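Local coordinates for protein UTP--glucose-1-phosphate uridylyltransferase (Acinetobacter baumannii, PDB 6KNL) that catalyses the transfer of a uridylyl group from UTP to alpha-D-glucose 1-phosphate, giving UDP-alpha-D-glucose and diphosphate, at residues Q157-A162 and S205-Y210. The protein carries 1 engineered substitution. Numbering follows the deposited sequence.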
loop_
_atom_site.group_PDB
_atom_site.type_symbol
_atom_site.label_atom_id
_atom_site.label_comp_id
_atom_site.label_asym_id
_atom_site.label_seq_id
_atom_site.Cartn_x
_atom_site.Cartn_y
_atom_site.Cartn_z
ATOM N N GLN A 157 10.536 -18.688 24.680
ATOM C CA GLN A 157 9.075 -18.442 24.558
ATOM C C GLN A 157 8.682 -18.493 23.082
ATOM O O GLN A 157 9.406 -17.933 22.245
ATOM C CB GLN A 157 8.667 -17.096 25.161
ATOM C CG GLN A 157 8.899 -16.975 26.666
ATOM C CD GLN A 157 8.114 -17.959 27.507
ATOM O OE1 GLN A 157 6.878 -17.993 27.497
ATOM N NE2 GLN A 157 8.837 -18.760 28.273
ATOM N N ILE A 158 7.566 -19.155 22.792
ATOM C CA ILE A 158 7.015 -19.288 21.418
ATOM C C ILE A 158 5.549 -18.910 21.466
ATOM O O ILE A 158 4.778 -19.658 22.062
ATOM C CB ILE A 158 7.234 -20.712 20.898
ATOM C CG1 ILE A 158 8.734 -21.023 20.867
ATOM C CG2 ILE A 158 6.543 -20.896 19.552
ATOM C CD1 ILE A 158 9.126 -22.123 19.928
ATOM N N MET A 159 5.203 -17.773 20.873
ATOM C CA MET A 159 3.821 -17.252 20.939
ATOM C C MET A 159 2.928 -18.190 20.129
ATOM O O MET A 159 3.345 -18.583 19.003
ATOM C CB MET A 159 3.696 -15.821 20.411
ATOM C CG MET A 159 2.321 -15.214 20.691
ATOM S SD MET A 159 2.176 -13.474 20.300
ATOM C CE MET A 159 3.509 -12.828 21.312
ATOM N N VAL A 160 1.761 -18.516 20.697
ATOM C CA VAL A 160 0.770 -19.447 20.094
ATOM C C VAL A 160 -0.641 -18.884 20.275
ATOM O O VAL A 160 -0.860 -18.039 21.153
ATOM C CB VAL A 160 0.882 -20.871 20.670
ATOM C CG1 VAL A 160 2.301 -21.411 20.572
ATOM C CG2 VAL A 160 0.371 -20.951 22.101
ATOM N N GLU A 161 -1.552 -19.368 19.444
ATOM C CA GLU A 161 -2.943 -18.872 19.305
ATOM C C GLU A 161 -3.850 -20.082 19.114
ATOM O O GLU A 161 -3.542 -20.904 18.228
ATOM C CB GLU A 161 -3.045 -17.947 18.096
ATOM C CG GLU A 161 -4.388 -17.273 17.938
ATOM C CD GLU A 161 -4.337 -16.158 16.909
ATOM O OE1 GLU A 161 -4.963 -15.093 17.150
ATOM O OE2 GLU A 161 -3.639 -16.345 15.882
ATOM N N ALA A 162 -4.895 -20.208 19.927
ATOM C CA ALA A 162 -5.890 -21.291 19.783
ATOM C C ALA A 162 -6.565 -21.125 18.415
ATOM O O ALA A 162 -6.910 -19.980 18.074
ATOM C CB ALA A 162 -6.871 -21.242 20.930
ATOM N N SER A 205 -1.722 -22.781 17.585
ATOM C CA SER A 205 -0.901 -22.469 16.384
ATOM C C SER A 205 0.317 -21.626 16.767
ATOM O O SER A 205 0.189 -20.723 17.593
ATOM C CB SER A 205 -1.710 -21.738 15.343
ATOM O OG SER A 205 -1.856 -20.361 15.688
ATOM N N VAL A 206 1.445 -21.888 16.123
ATOM C CA VAL A 206 2.637 -21.001 16.170
ATOM C C VAL A 206 2.286 -19.746 15.371
ATOM O O VAL A 206 1.701 -19.891 14.285
ATOM C CB VAL A 206 3.869 -21.726 15.615
ATOM C CG1 VAL A 206 5.090 -20.820 15.579
ATOM C CG2 VAL A 206 4.141 -23.003 16.400
ATOM N N VAL A 207 2.611 -18.569 15.904
ATOM C CA VAL A 207 2.074 -17.263 15.424
ATOM C C VAL A 207 3.146 -16.542 14.609
ATOM O O VAL A 207 2.776 -15.909 13.596
ATOM C CB VAL A 207 1.592 -16.393 16.595
ATOM C CG1 VAL A 207 1.275 -14.988 16.136
ATOM C CG2 VAL A 207 0.393 -17.004 17.293
ATOM N N GLY A 208 4.407 -16.631 15.032
ATOM C CA GLY A 208 5.513 -15.827 14.472
ATOM C C GLY A 208 5.946 -14.716 15.421
ATOM O O GLY A 208 6.206 -13.582 14.966
ATOM N N ARG A 209 6.037 -15.037 16.705
ATOM C CA ARG A 209 6.628 -14.169 17.749
ATOM C C ARG A 209 7.470 -15.076 18.643
ATOM O O ARG A 209 6.933 -16.035 19.177
ATOM C CB ARG A 209 5.523 -13.433 18.517
ATOM C CG ARG A 209 4.734 -12.418 17.692
ATOM C CD ARG A 209 5.473 -11.110 17.481
ATOM N NE ARG A 209 4.670 -10.172 16.706
ATOM C CZ ARG A 209 4.592 -10.145 15.374
ATOM N NH1 ARG A 209 5.286 -11.000 14.636
ATOM N NH2 ARG A 209 3.822 -9.250 14.781
ATOM N N TYR A 210 8.766 -14.827 18.754
ATOM C CA TYR A 210 9.663 -15.684 19.568
ATOM C C TYR A 210 10.468 -14.795 20.513
ATOM O O TYR A 210 10.657 -13.622 20.206
ATOM C CB TYR A 210 10.554 -16.546 18.669
ATOM C CG TYR A 210 9.841 -17.284 17.557
ATOM C CD1 TYR A 210 9.389 -16.622 16.425
ATOM C CD2 TYR A 210 9.656 -18.656 17.606
ATOM C CE1 TYR A 210 8.755 -17.295 15.393
ATOM C CE2 TYR A 210 9.038 -19.348 16.573
ATOM C CZ TYR A 210 8.582 -18.666 15.459
ATOM O OH TYR A 210 7.960 -19.345 14.444
#
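Glu161 O takes two bonds from Ser205: the backbone Ser205 N comes within 2.7 Å of Glu161 O, and the hydroxyl Ser205 OG donates to the same oxygen at 3.1 Å. The two donors approach from opposite faces of the carbonyl plane, and the hydroxyl can join in because OG sits between its own backbone N and carbonyl carbon (chi1 78°). This pair belongs to an antiparallel beta pairing in the central mixed sheet of the nucleotidyltransferase (GT-A) domain, and a beta bulge interrupts it. Ile158 faces Tyr210 and Val160 faces Val206, both as non-hydrogen-bonded pairs, so the 205-210 side spends two more residues than 157-162; the chain turns its corner at Gly208. Met159 spans the irregularity with its backbone. Its N reaches Arg209 O at 3.0 Å, nearly straight at the hydrogen (167°), while Met159 O receives Val207 N, well tilted from the carbonyl plane, at 3.2 Å.

On the face of Ile158 and Tyr210, Ile158 CG1 meets Tyr210 CD2 at 4.1 Å, the isoleucine lying obliquely to the ring. Ile158 CG2 also leans on Val206 CG1; Val206 binds UDP-alpha-D-glucose, so the residue opposite Val160 lines the sugar-nucleotide site. Val207 CG2 packs against Glu161 CB, 3.7 Å away, and Glu161 OE2 hydrogen-bonds Thr255 OG1.

Arg209 carries its guanidinium away from 157-162 to a salt bridge with Glu42, with further bonds to Leu129 O and Val132 O. Its aliphatic root runs side by side with Met159, whose chain folds at chi3 (-57°) to bring the methyl CE within 3.5 Å of Arg209 CB.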